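Local coordinates for glycoside hydrolase family 31 (Trueperella pyogenes, PDB 5I0F), which probably degrades the cyclic glucan cycloalternan as a family 31 glycoside hydrolase, acting through a covalent glycosyl-enzyme intermediate, at residues Asp183-Arg188 and Ala546-Gly551; Leu556-Asp561 and Pro649-Met654; Trp226-Glu231 and Thr236-Ala241; Asn278-Val283 and Gly521-Gly526. One frame throughout, in Å; residues are numbered along the deposited sequence.

Interaction 1 (Asp183-Arg188 and Ala546-Gly551); sequences DQLDQR and AGITAG
Leu185 meets the helix at Ile548 and Thr549 through methyl groups. Its CD1 branch lies 3.8 Å from CG2 of Ile548, the leucine crossing the isoleucine at about a right angle. The same CD1 is 4.0 Å from CG2 of Thr549, and here the two side chains slide past one another in opposite directions. With CG of Leu185 turned anti to the backbone nitrogen (chi1 174°), this methyl is carried to the helix although the side chain does not set out directly at it. The hydroxyl of Thr549 takes no part in the apolar contact. It bonds to Thr545 O, one helical turn back, and to the backbone N of Arg181, while CG2 is presented to the leucine.

The contact joins two domains. Residues 183-188 belong to the connection between strands 174-179 and 191-194, which lie in different sheets of the beta-rich region, and helix 537-551 is an outer helix of the catalytic TIM barrel, between its sixth and seventh strands.

Hydrogen bonds within the loop set its shape. Asp183 OD1 receives Gln187 NE2 at 3.1 Å and Gln184 N at 2.8 Å, both from the same face of the carboxylate. The Gln187 amide lies flat to its partners, and its NE2 also reaches Gln184 O at 2.8 Å. Gln184 NE2 gives an almost straight bond (170°) of 2.8 Å to Asp186 O. Asp186 OD1 accepts Arg188 N at 3.0 Å from above the carboxylate plane, forming an Asx turn, and its OD2 bonds His174 ND1.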
loop_
_atom_site.group_PDB
_atom_site.type_symbol
_atom_site.label_atom_id
_atom_site.label_comp_id
_atom_site.label_asym_id
_atom_site.label_seq_id
_atom_site.Cartn_x
_atom_site.Cartn_y
_atom_site.Cartn_z
ATOM N N ASP A 183 8.042 -8.522 5.705
ATOM C CA ASP A 183 8.873 -9.719 5.752
ATOM C C ASP A 183 9.760 -9.720 6.961
ATOM O O ASP A 183 9.750 -10.685 7.719
ATOM C CB ASP A 183 9.660 -9.958 4.442
ATOM C CG ASP A 183 10.400 -8.728 3.904
ATOM O OD1 ASP A 183 10.392 -7.635 4.519
ATOM O OD2 ASP A 183 11.024 -8.885 2.825
ATOM N N GLN A 184 10.527 -8.656 7.163
ATOM C CA GLN A 184 11.379 -8.567 8.359
ATOM C C GLN A 184 11.743 -7.128 8.651
ATOM O O GLN A 184 11.707 -6.254 7.757
ATOM C CB GLN A 184 12.640 -9.451 8.218
ATOM C CG GLN A 184 13.425 -9.227 6.946
ATOM C CD GLN A 184 14.494 -10.305 6.704
ATOM O OE1 GLN A 184 14.192 -11.453 6.427
ATOM N NE2 GLN A 184 15.733 -9.918 6.785
ATOM N N LEU A 185 12.078 -6.880 9.913
ATOM C CA LEU A 185 12.443 -5.536 10.372
ATOM C C LEU A 185 13.771 -5.068 9.773
ATOM O O LEU A 185 13.861 -3.960 9.217
ATOM C CB LEU A 185 12.538 -5.502 11.903
ATOM C CG LEU A 185 13.044 -4.226 12.587
ATOM C CD1 LEU A 185 12.104 -3.082 12.308
ATOM C CD2 LEU A 185 13.210 -4.419 14.092
ATOM N N ASP A 186 14.799 -5.909 9.918
ATOM C CA ASP A 186 16.128 -5.605 9.405
ATOM C C ASP A 186 16.191 -6.097 7.956
ATOM O O ASP A 186 16.133 -7.298 7.682
ATOM C CB ASP A 186 17.184 -6.283 10.293
ATOM C CG ASP A 186 18.609 -5.907 9.941
ATOM O OD1 ASP A 186 18.880 -5.169 8.946
ATOM O OD2 ASP A 186 19.480 -6.400 10.691
ATOM N N GLN A 187 16.301 -5.159 7.031
ATOM C CA GLN A 187 16.361 -5.473 5.621
ATOM C C GLN A 187 17.759 -5.880 5.122
ATOM O O GLN A 187 17.917 -6.280 3.966
ATOM C CB GLN A 187 15.850 -4.285 4.823
ATOM C CG GLN A 187 14.385 -3.986 5.112
ATOM C CD GLN A 187 13.457 -4.945 4.414
ATOM O OE1 GLN A 187 13.516 -5.101 3.188
ATOM N NE2 GLN A 187 12.584 -5.593 5.177
ATOM N N ARG A 188 18.770 -5.810 5.974
ATOM C CA ARG A 188 20.114 -6.263 5.551
ATOM C C ARG A 188 20.087 -7.707 5.074
ATOM O O ARG A 188 19.477 -8.572 5.719
ATOM C CB ARG A 188 21.130 -6.090 6.654
ATOM C CG ARG A 188 22.544 -6.370 6.176
ATOM C CD ARG A 188 23.579 -5.956 7.201
ATOM N NE ARG A 188 24.898 -6.099 6.604
ATOM C CZ ARG A 188 26.015 -5.559 7.071
ATOM N NH1 ARG A 188 26.010 -4.812 8.178
ATOM N NH2 ARG A 188 27.148 -5.755 6.394
ATOM N N ALA A 546 4.926 -4.944 9.663
ATOM C CA ALA A 546 4.416 -3.834 8.862
ATOM C C ALA A 546 4.224 -2.564 9.693
ATOM O O ALA A 546 4.601 -1.478 9.257
ATOM C CB ALA A 546 3.144 -4.239 8.161
ATOM N N GLY A 547 3.681 -2.699 10.897
ATOM C CA GLY A 547 3.437 -1.532 11.734
ATOM C C GLY A 547 4.700 -0.885 12.272
ATOM O O GLY A 547 4.805 0.327 12.303
ATOM N N ILE A 548 5.660 -1.714 12.691
ATOM C CA ILE A 548 6.939 -1.231 13.194
ATOM C C ILE A 548 7.739 -0.541 12.088
ATOM O O ILE A 548 8.274 0.562 12.303
ATOM C CB ILE A 548 7.754 -2.376 13.834
ATOM C CG1 ILE A 548 6.970 -2.958 15.007
ATOM C CG2 ILE A 548 9.132 -1.885 14.289
ATOM C CD1 ILE A 548 7.543 -4.251 15.542
ATOM N N THR A 549 7.795 -1.166 10.903
ATOM C CA THR A 549 8.538 -0.608 9.796
ATOM C C THR A 549 7.857 0.660 9.270
ATOM O O THR A 549 8.550 1.638 8.974
ATOM C CB THR A 549 8.777 -1.614 8.658
ATOM O OG1 THR A 549 7.553 -2.172 8.184
ATOM C CG2 THR A 549 9.685 -2.732 9.120
ATOM N N ALA A 550 6.521 0.663 9.208
ATOM C CA ALA A 550 5.802 1.868 8.775
ATOM C C ALA A 550 6.096 3.016 9.768
ATOM O O ALA A 550 6.395 4.142 9.357
ATOM C CB ALA A 550 4.311 1.601 8.670
ATOM N N GLY A 551 6.053 2.705 11.063
ATOM C CA GLY A 551 6.406 3.672 12.117
ATOM C C GLY A 551 7.797 4.270 11.956
ATOM O O GLY A 551 7.996 5.504 12.079
#

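Interaction 2 (Leu556-Asp561 and Pro649-Met654); sequences LYWGWD and PLMRAM
Leu556 sets its CD1 methyl against the base of Leu650, 3.4 Å from Leu650 N and 3.7 Å from Leu650 CB. The two leucine side chains cross at about a right angle, and a single branch of Leu556 makes the contact. Alongside, the thioether of Met651 comes to the benzo part of the Trp558 indole. Its SD is 3.7 Å from Trp558 CE3 and 4.4 Å from the centroid of the six-membered ring, 47° off the ring normal, an oblique Met-aromatic contact. CG of Met651 is anti to the backbone nitrogen (chi1 -177°) and the chain is extended beyond it, which carries sulfur and terminal methyl straight out to the ring.

Between the hydrophobic pairs, one water bridges the backbones: it donates to Leu556 O at 2.8 Å and accepts from Met651 N at 2.9 Å, giving both buried polar groups a partner where the segments do not bond directly.

Farther out, Arg652 fixes the bend of its own segment. Its NE and NH2 grip Pro649 O side-on, at 2.9 Å and 3.0 Å, with the carbonyl oxygen in the guanidinium plane, while NH1 makes salt bridges to Asp675 and Asp657. The Trp558 indole is positioned by a hydrogen bond from NE1 to Glu180 and by Ala546 and Ala550 of helix 537-551. The whole is a domain interface, in which the seventh strand of the TIM barrel packs beside strand 651-652 at the margin of the C-terminal beta domain.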
loop_
_atom_site.group_PDB
_atom_site.type_symbol
_atom_site.label_atom_id
_atom_site.label_comp_id
_atom_site.label_asym_id
_atom_site.label_seq_id
_atom_site.Cartn_x
_atom_site.Cartn_y
_atom_site.Cartn_z
ATOM N N LEU A 556 2.654 7.278 11.433
ATOM C CA LEU A 556 2.364 7.248 12.870
ATOM C C LEU A 556 1.062 6.526 13.213
ATOM O O LEU A 556 1.026 5.715 14.143
ATOM C CB LEU A 556 2.310 8.689 13.401
ATOM C CG LEU A 556 2.114 8.970 14.892
ATOM C CD1 LEU A 556 3.277 8.405 15.654
ATOM C CD2 LEU A 556 2.034 10.468 15.173
ATOM N N TYR A 557 -0.009 6.853 12.493
ATOM C CA TYR A 557 -1.352 6.394 12.816
ATOM C C TYR A 557 -1.684 5.145 11.988
ATOM O O TYR A 557 -2.422 5.204 10.994
ATOM C CB TYR A 557 -2.362 7.520 12.550
ATOM C CG TYR A 557 -2.097 8.840 13.240
ATOM C CD1 TYR A 557 -2.355 8.992 14.592
ATOM C CD2 TYR A 557 -1.631 9.946 12.534
ATOM C CE1 TYR A 557 -2.121 10.204 15.246
ATOM C CE2 TYR A 557 -1.391 11.157 13.167
ATOM C CZ TYR A 557 -1.668 11.287 14.511
ATOM O OH TYR A 557 -1.460 12.463 15.176
ATOM N N TRP A 558 -1.110 4.029 12.399
ATOM C CA TRP A 558 -1.155 2.797 11.671
ATOM C C TRP A 558 -2.018 1.787 12.400
ATOM O O TRP A 558 -1.988 1.692 13.627
ATOM C CB TRP A 558 0.261 2.256 11.503
ATOM C CG TRP A 558 0.356 0.927 10.836
ATOM C CD1 TRP A 558 0.619 0.687 9.536
ATOM C CD2 TRP A 558 0.201 -0.352 11.460
ATOM N NE1 TRP A 558 0.628 -0.672 9.292
ATOM C CE2 TRP A 558 0.376 -1.330 10.465
ATOM C CE3 TRP A 558 -0.052 -0.767 12.780
ATOM C CZ2 TRP A 558 0.321 -2.691 10.741
ATOM C CZ3 TRP A 558 -0.133 -2.116 13.045
ATOM C CH2 TRP A 558 0.054 -3.067 12.034
ATOM N N GLY A 559 -2.743 0.995 11.636
ATOM C CA GLY A 559 -3.417 -0.192 12.158
ATOM C C GLY A 559 -3.511 -1.292 11.129
ATOM O O GLY A 559 -2.831 -1.280 10.101
ATOM N N TRP A 560 -4.355 -2.266 11.419
ATOM C CA TRP A 560 -4.489 -3.466 10.586
ATOM C C TRP A 560 -5.837 -4.125 10.896
ATOM O O TRP A 560 -6.495 -3.790 11.886
ATOM C CB TRP A 560 -3.312 -4.441 10.829
ATOM C CG TRP A 560 -3.288 -5.081 12.231
ATOM C CD1 TRP A 560 -3.244 -4.424 13.429
ATOM C CD2 TRP A 560 -3.315 -6.489 12.553
ATOM N NE1 TRP A 560 -3.254 -5.328 14.470
ATOM C CE2 TRP A 560 -3.292 -6.599 13.962
ATOM C CE3 TRP A 560 -3.354 -7.660 11.788
ATOM C CZ2 TRP A 560 -3.304 -7.835 14.617
ATOM C CZ3 TRP A 560 -3.347 -8.881 12.432
ATOM C CH2 TRP A 560 -3.338 -8.957 13.842
ATOM N N ASP A 561 -6.253 -5.022 10.012
ATOM C CA ASP A 561 -7.472 -5.819 10.215
ATOM C C ASP A 561 -7.136 -6.913 11.221
ATOM O O ASP A 561 -6.507 -7.910 10.874
ATOM C CB ASP A 561 -7.903 -6.483 8.927
ATOM C CG ASP A 561 -8.212 -5.502 7.797
ATOM O OD1 ASP A 561 -8.492 -4.284 8.017
ATOM O OD2 ASP A 561 -8.167 -5.998 6.657
ATOM N N PRO A 649 8.287 7.348 16.374
ATOM C CA PRO A 649 7.063 6.582 16.160
ATOM C C PRO A 649 6.286 6.354 17.459
ATOM O O PRO A 649 6.854 6.459 18.537
ATOM C CB PRO A 649 7.569 5.234 15.638
ATOM C CG PRO A 649 9.000 5.424 15.294
ATOM C CD PRO A 649 9.501 6.563 16.100
ATOM N N LEU A 650 5.008 6.030 17.342
ATOM C CA LEU A 650 4.209 5.580 18.487
ATOM C C LEU A 650 4.406 4.075 18.614
ATOM O O LEU A 650 4.774 3.595 19.662
ATOM C CB LEU A 650 2.736 5.932 18.317
ATOM C CG LEU A 650 1.784 5.531 19.438
ATOM C CD1 LEU A 650 2.103 6.297 20.713
ATOM C CD2 LEU A 650 0.351 5.803 19.013
ATOM N N MET A 651 4.188 3.345 17.524
ATOM C CA MET A 651 4.538 1.924 17.441
ATOM C C MET A 651 5.986 1.841 17.006
ATOM O O MET A 651 6.308 2.048 15.838
ATOM C CB MET A 651 3.612 1.199 16.460
ATOM C CG MET A 651 3.845 -0.292 16.358
ATOM S SD MET A 651 2.486 -1.065 15.453
ATOM C CE MET A 651 2.909 -2.802 15.621
ATOM N N ARG A 652 6.863 1.566 17.977
ATOM C CA ARG A 652 8.241 2.067 17.925
ATOM C C ARG A 652 9.236 0.927 18.033
ATOM O O ARG A 652 9.306 0.256 19.059
ATOM C CB ARG A 652 8.463 3.090 19.057
ATOM C CG ARG A 652 9.858 3.708 19.148
ATOM C CD ARG A 652 9.987 4.605 20.383
ATOM N NE ARG A 652 8.919 5.615 20.392
ATOM C CZ ARG A 652 8.702 6.487 21.374
ATOM N NH1 ARG A 652 9.490 6.518 22.440
ATOM N NH2 ARG A 652 7.700 7.351 21.269
ATOM N N ALA A 653 10.025 0.717 16.987
ATOM C CA ALA A 653 11.108 -0.256 17.065
ATOM C C ALA A 653 12.022 0.039 18.261
ATOM O O ALA A 653 12.190 1.188 18.682
ATOM C CB ALA A 653 11.900 -0.265 15.794
ATOM N N MET A 654 12.624 -1.009 18.791
ATOM C CA MET A 654 13.437 -0.908 20.010
ATOM C C MET A 654 14.668 -0.023 19.846
ATOM O O MET A 654 15.147 0.576 20.812
ATOM C CB MET A 654 13.889 -2.290 20.433
ATOM C CG MET A 654 12.755 -3.263 20.646
ATOM S SD MET A 654 12.049 -3.069 22.277
ATOM C CE MET A 654 13.276 -4.056 23.125
HETATM O O HOH W 1 3.436 4.611 15.025
#

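Interaction 3 (Trp226-Glu231 and Thr236-Ala241); sequences WGFHVE and TWYDVA
Phe228 and Tyr238 bring their rings together across the interface between two sheets. Tyr238 CE1 lies at the edge of the Phe228 ring, near its plane, and 4.1 Å from Phe228 CE2; seen from the tyrosine, the approach is oblique. The two side chains slide past each other in opposite directions, and of the two rings only that of Phe228 is met at its edge. The Tyr238 ring also meets that of Phe178, their planes about 40° apart. On the other side of strand 226-230, one face of the His229 ring is covered by Glu231 CA, offset toward the rim, and His229 makes an edge-to-face contact with Phe280.

Two residues on from Phe228, Val230 supplies a methyl to each of two partners. Its CG2 is 3.9 Å from Tyr238 OH, and its CG1 is 4.3 Å from Thr236 CG2. With CG1 anti to the backbone nitrogen (chi1 -175°), it is CG2, beside that nitrogen, that is turned to the phenol oxygen, and CG1 that faces the threonine. The Tyr238 hydroxyl is 2.8 Å from Thr236 OG1 in a hydrogen bond. This pairs the two buried hydroxyls with each other two residues apart on one strand face, and fixes the phenol end against the valine.

No hydrogen bond links the segments: their strand axes are 10.3 Å apart at closest and run at 148°, the two arms of a beta arch joined by a short turn. Strand 225-230 lies in the mixed sheet beside strand 212-219, whose Pro214 and Ala216 add to the packing, whereas strand 236-240 lies in the facing antiparallel sheet between strands 191-194 and 247-253, the latter contributing Ile250 and Val252.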
loop_
_atom_site.group_PDB
_atom_site.type_symbol
_atom_site.label_atom_id
_atom_site.label_comp_id
_atom_site.label_asym_id
_atom_site.label_seq_id
_atom_site.Cartn_x
_atom_site.Cartn_y
_atom_site.Cartn_z
ATOM N N TRP A 226 22.846 6.595 10.813
ATOM C CA TRP A 226 22.796 7.489 9.668
ATOM C C TRP A 226 21.650 7.047 8.760
ATOM O O TRP A 226 21.026 6.020 8.999
ATOM C CB TRP A 226 24.133 7.531 8.928
ATOM C CG TRP A 226 24.583 6.239 8.368
ATOM C CD1 TRP A 226 25.202 5.224 9.043
ATOM C CD2 TRP A 226 24.502 5.822 7.004
ATOM N NE1 TRP A 226 25.491 4.197 8.183
ATOM C CE2 TRP A 226 25.069 4.533 6.927
ATOM C CE3 TRP A 226 23.973 6.396 5.838
ATOM C CZ2 TRP A 226 25.125 3.812 5.730
ATOM C CZ3 TRP A 226 24.048 5.677 4.649
ATOM C CH2 TRP A 226 24.618 4.407 4.604
ATOM N N GLY A 227 21.346 7.820 7.740
ATOM C CA GLY A 227 20.245 7.418 6.855
ATOM C C GLY A 227 20.360 8.088 5.523
ATOM O O GLY A 227 21.171 9.008 5.344
ATOM N N PHE A 228 19.551 7.618 4.586
ATOM C CA PHE A 228 19.568 8.153 3.240
ATOM C C PHE A 228 18.177 8.133 2.638
ATOM O O PHE A 228 17.355 7.292 2.991
ATOM C CB PHE A 228 20.529 7.368 2.362
ATOM C CG PHE A 228 20.176 5.925 2.210
ATOM C CD1 PHE A 228 20.612 4.980 3.157
ATOM C CD2 PHE A 228 19.449 5.486 1.103
ATOM C CE1 PHE A 228 20.279 3.647 3.026
ATOM C CE2 PHE A 228 19.117 4.144 0.972
ATOM C CZ PHE A 228 19.531 3.223 1.935
ATOM N N HIS A 229 17.954 9.060 1.714
ATOM C CA HIS A 229 16.686 9.202 1.032
ATOM C C HIS A 229 16.989 9.589 -0.387
ATOM O O HIS A 229 17.533 10.659 -0.627
ATOM C CB HIS A 229 15.812 10.243 1.732
ATOM C CG HIS A 229 14.645 10.728 0.918
ATOM N ND1 HIS A 229 14.282 12.052 0.873
ATOM C CD2 HIS A 229 13.771 10.071 0.116
ATOM C CE1 HIS A 229 13.228 12.194 0.095
ATOM N NE2 HIS A 229 12.890 11.004 -0.373
ATOM N N VAL A 230 16.652 8.720 -1.331
ATOM C CA VAL A 230 16.816 9.057 -2.728
ATOM C C VAL A 230 15.608 9.957 -3.046
ATOM O O VAL A 230 14.480 9.501 -2.981
ATOM C CB VAL A 230 16.842 7.812 -3.639
ATOM C CG1 VAL A 230 17.149 8.202 -5.087
ATOM C CG2 VAL A 230 17.855 6.784 -3.140
ATOM N N GLU A 231 15.854 11.231 -3.353
ATOM C CA GLU A 231 14.771 12.207 -3.513
ATOM C C GLU A 231 14.159 12.125 -4.905
ATOM O O GLU A 231 14.477 12.895 -5.805
ATOM C CB GLU A 231 15.203 13.650 -3.170
ATOM C CG GLU A 231 13.988 14.530 -2.814
ATOM C CD GLU A 231 14.359 15.915 -2.321
ATOM O OE1 GLU A 231 13.870 16.900 -2.891
ATOM O OE2 GLU A 231 15.142 16.049 -1.378
ATOM N N THR A 236 12.911 2.738 -7.479
ATOM C CA THR A 236 14.261 2.484 -7.011
ATOM C C THR A 236 14.365 1.045 -6.547
ATOM O O THR A 236 13.372 0.448 -6.134
ATOM C CB THR A 236 14.670 3.423 -5.856
ATOM O OG1 THR A 236 13.668 3.408 -4.832
ATOM C CG2 THR A 236 14.827 4.845 -6.354
ATOM N N TRP A 237 15.579 0.508 -6.624
ATOM C CA TRP A 237 15.890 -0.860 -6.216
ATOM C C TRP A 237 17.083 -0.825 -5.249
ATOM O O TRP A 237 17.968 0.065 -5.350
ATOM C CB TRP A 237 16.265 -1.701 -7.426
ATOM C CG TRP A 237 15.213 -1.939 -8.466
ATOM C CD1 TRP A 237 14.473 -3.078 -8.627
ATOM C CD2 TRP A 237 14.850 -1.074 -9.537
ATOM N NE1 TRP A 237 13.655 -2.965 -9.719
ATOM C CE2 TRP A 237 13.867 -1.743 -10.299
ATOM C CE3 TRP A 237 15.269 0.207 -9.938
ATOM C CZ2 TRP A 237 13.279 -1.175 -11.441
ATOM C CZ3 TRP A 237 14.686 0.776 -11.078
ATOM C CH2 TRP A 237 13.705 0.082 -11.818
ATOM N N TYR A 238 17.108 -1.793 -4.333
ATOM C CA TYR A 238 18.090 -1.857 -3.233
ATOM C C TYR A 238 18.590 -3.283 -3.080
ATOM O O TYR A 238 17.786 -4.228 -2.932
ATOM C CB TYR A 238 17.479 -1.347 -1.895
ATOM C CG TYR A 238 16.905 0.033 -2.058
ATOM C CD1 TYR A 238 17.720 1.157 -1.952
ATOM C CD2 TYR A 238 15.564 0.223 -2.400
ATOM C CE1 TYR A 238 17.208 2.424 -2.169
ATOM C CE2 TYR A 238 15.044 1.488 -2.621
ATOM C CZ TYR A 238 15.873 2.580 -2.505
ATOM O OH TYR A 238 15.383 3.829 -2.710
ATOM N N ASP A 239 19.908 -3.440 -3.152
ATOM C CA ASP A 239 20.595 -4.682 -2.813
ATOM C C ASP A 239 21.334 -4.370 -1.522
ATOM O O ASP A 239 22.384 -3.697 -1.528
ATOM C CB ASP A 239 21.543 -5.066 -3.950
ATOM C CG ASP A 239 22.207 -6.405 -3.749
ATOM O OD1 ASP A 239 22.672 -6.716 -2.649
ATOM O OD2 ASP A 239 22.289 -7.157 -4.721
ATOM N N VAL A 240 20.748 -4.799 -0.413
ATOM C CA VAL A 240 21.161 -4.318 0.892
ATOM C C VAL A 240 22.217 -5.268 1.440
ATOM O O VAL A 240 21.964 -6.078 2.340
ATOM C CB VAL A 240 19.992 -4.142 1.866
ATOM C CG1 VAL A 240 20.455 -3.399 3.120
ATOM C CG2 VAL A 240 18.852 -3.370 1.192
ATOM N N ALA A 241 23.407 -5.152 0.872
ATOM C CA ALA A 241 24.529 -5.992 1.267
ATOM C C ALA A 241 24.242 -7.490 1.102
ATOM O O ALA A 241 24.662 -8.304 1.952
ATOM C CB ALA A 241 24.970 -5.662 2.700
#

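Interaction 4 (Asn278-Val283 and Gly521-Gly526); sequences NGFLDV and GSQAHG
Phe280 brings the CE2 corner of its ring to the side-chain amide of Gln523, with Gln523 NE2 3.3 Å from CE2 and 3.8 Å from CZ. The two side chains cross at about a right angle; ring and amide planes are 64° apart, and the nitrogen approaches obliquely. Next to it on the helix, Leu281 reaches the aliphatic part of the same glutamine, its CD2 being 4.0 Å from Gln523 CG. Gln523 thus offers methylene to leucine and amide to phenylalanine.

The glutamine is bent at chi2 (92°), which folds the amide back over its own turn. OE1 accepts Gly521 N at 2.9 Å, in the carbonyl plane, and NE2 bonds to Cys553 O; with both ends engaged, the rotation of the buried amide is fixed. Phe280 is steadied in turn by stacking on Phe215.

Residues 522-524 form a 3-10 turn, with Ala524 N bonded to Gly521 O, just ahead of the sixth barrel strand, 527-529. Helix 273-284 runs between the last strand of the preceding beta domain and the first strand of the barrel. The contact is thus a seam between the two domains, where an interdomain helix packs on a loop of the TIM barrel.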
loop_
_atom_site.group_PDB
_atom_site.type_symbol
_atom_site.label_atom_id
_atom_site.label_comp_id
_atom_site.label_asym_id
_atom_site.label_seq_id
_atom_site.Cartn_x
_atom_site.Cartn_y
_atom_site.Cartn_z
ATOM N N ASN A 278 13.913 12.320 12.059
ATOM C CA ASN A 278 13.518 13.730 11.952
ATOM C C ASN A 278 14.031 14.442 10.713
ATOM O O ASN A 278 13.336 15.288 10.147
ATOM C CB ASN A 278 13.922 14.531 13.184
ATOM C CG ASN A 278 12.876 14.476 14.249
ATOM O OD1 ASN A 278 11.804 15.076 14.121
ATOM N ND2 ASN A 278 13.167 13.759 15.299
ATOM N N GLY A 279 15.242 14.107 10.297
ATOM C CA GLY A 279 15.778 14.643 9.054
ATOM C C GLY A 279 14.872 14.308 7.890
ATOM O O GLY A 279 14.502 15.185 7.091
ATOM N N PHE A 280 14.515 13.035 7.797
ATOM C CA PHE A 280 13.602 12.563 6.755
ATOM C C PHE A 280 12.228 13.243 6.824
ATOM O O PHE A 280 11.720 13.756 5.808
ATOM C CB PHE A 280 13.497 11.043 6.808
ATOM C CG PHE A 280 12.617 10.451 5.718
ATOM C CD1 PHE A 280 12.788 10.807 4.379
ATOM C CD2 PHE A 280 11.618 9.537 6.039
ATOM C CE1 PHE A 280 11.969 10.271 3.385
ATOM C CE2 PHE A 280 10.811 8.980 5.046
ATOM C CZ PHE A 280 10.989 9.353 3.715
ATOM N N LEU A 281 11.672 13.341 8.023
ATOM C CA LEU A 281 10.385 14.024 8.208
ATOM C C LEU A 281 10.390 15.507 7.799
ATOM O O LEU A 281 9.381 16.007 7.261
ATOM C CB LEU A 281 9.903 13.889 9.661
ATOM C CG LEU A 281 9.591 12.461 10.105
ATOM C CD1 LEU A 281 9.017 12.491 11.518
ATOM C CD2 LEU A 281 8.644 11.754 9.162
ATOM N N ASP A 282 11.502 16.202 8.043
ATOM C CA ASP A 282 11.668 17.561 7.566
ATOM C C ASP A 282 11.522 17.677 6.037
ATOM O O ASP A 282 11.018 18.682 5.559
ATOM C CB ASP A 282 13.019 18.158 7.994
ATOM C CG ASP A 282 13.059 18.545 9.463
ATOM O OD1 ASP A 282 11.982 18.765 10.070
ATOM O OD2 ASP A 282 14.183 18.642 9.997
ATOM N N VAL A 283 11.946 16.655 5.302
ATOM C CA VAL A 283 11.841 16.626 3.848
ATOM C C VAL A 283 10.481 16.070 3.374
ATOM O O VAL A 283 9.842 16.633 2.467
ATOM C CB VAL A 283 13.024 15.813 3.272
ATOM C CG1 VAL A 283 12.842 15.492 1.797
ATOM C CG2 VAL A 283 14.318 16.582 3.487
ATOM N N GLY A 521 5.822 11.495 1.682
ATOM C CA GLY A 521 4.774 12.502 1.848
ATOM C C GLY A 521 3.476 12.012 2.475
ATOM O O GLY A 521 2.734 12.818 3.049
ATOM N N SER A 522 3.203 10.699 2.402
ATOM C CA SER A 522 2.043 10.111 3.063
ATOM C C SER A 522 1.975 10.351 4.587
ATOM O O SER A 522 0.870 10.361 5.156
ATOM C CB SER A 522 1.916 8.617 2.743
ATOM O OG SER A 522 1.632 8.434 1.365
ATOM N N GLN A 523 3.126 10.594 5.212
ATOM C CA GLN A 523 3.214 10.878 6.652
ATOM C C GLN A 523 2.268 12.030 7.088
ATOM O O GLN A 523 1.713 11.995 8.195
ATOM C CB GLN A 523 4.644 11.253 7.054
ATOM C CG GLN A 523 5.716 10.185 6.850
ATOM C CD GLN A 523 6.439 10.245 5.507
ATOM O OE1 GLN A 523 5.910 10.735 4.503
ATOM N NE2 GLN A 523 7.659 9.699 5.477
ATOM N N ALA A 524 2.077 13.020 6.216
ATOM C CA ALA A 524 1.241 14.174 6.498
ATOM C C ALA A 524 -0.264 13.972 6.327
ATOM O O ALA A 524 -1.045 14.853 6.707
ATOM C CB ALA A 524 1.705 15.368 5.643
ATOM N N HIS A 525 -0.693 12.842 5.767
ATOM C CA HIS A 525 -2.062 12.714 5.266
ATOM C C HIS A 525 -2.787 11.531 5.888
ATOM O O HIS A 525 -2.908 10.479 5.274
ATOM C CB HIS A 525 -2.052 12.605 3.725
ATOM C CG HIS A 525 -1.418 13.777 3.050
ATOM N ND1 HIS A 525 -1.915 15.060 3.161
ATOM C CD2 HIS A 525 -0.331 13.866 2.252
ATOM C CE1 HIS A 525 -1.157 15.885 2.470
ATOM N NE2 HIS A 525 -0.175 15.192 1.931
ATOM N N GLY A 526 -3.277 11.736 7.101
ATOM C CA GLY A 526 -4.204 10.822 7.736
ATOM C C GLY A 526 -3.609 9.566 8.324
ATOM O O GLY A 526 -2.460 9.571 8.817
#

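Overall arrangement
The four contacts form a closed circuit of touching neighbours. Interactions 1 and 2, with centres 11 Å apart, join where Gly547 CA of the barrel helix packs 3.3 Å from Trp558 CE2. Interaction 2 meets interaction 4 at Tyr557 CD2 and Gly526 O, 3.8 Å apart, on adjacent barrel strands or their approaches. Interaction 3 reaches interaction 4 from the other face of strand 225-230, where His229 CG lies 3.7 Å from Phe280 CE1, and touches interaction 1 where Val240 CB lies 3.6 Å from Gln187 O. Interactions 2 and 3 stay about 13 Å apart at their nearest atoms. In interaction 2, the Trp558 side chain is about 12 Å from a bound glucose unit, so this contact does not line the glycan site.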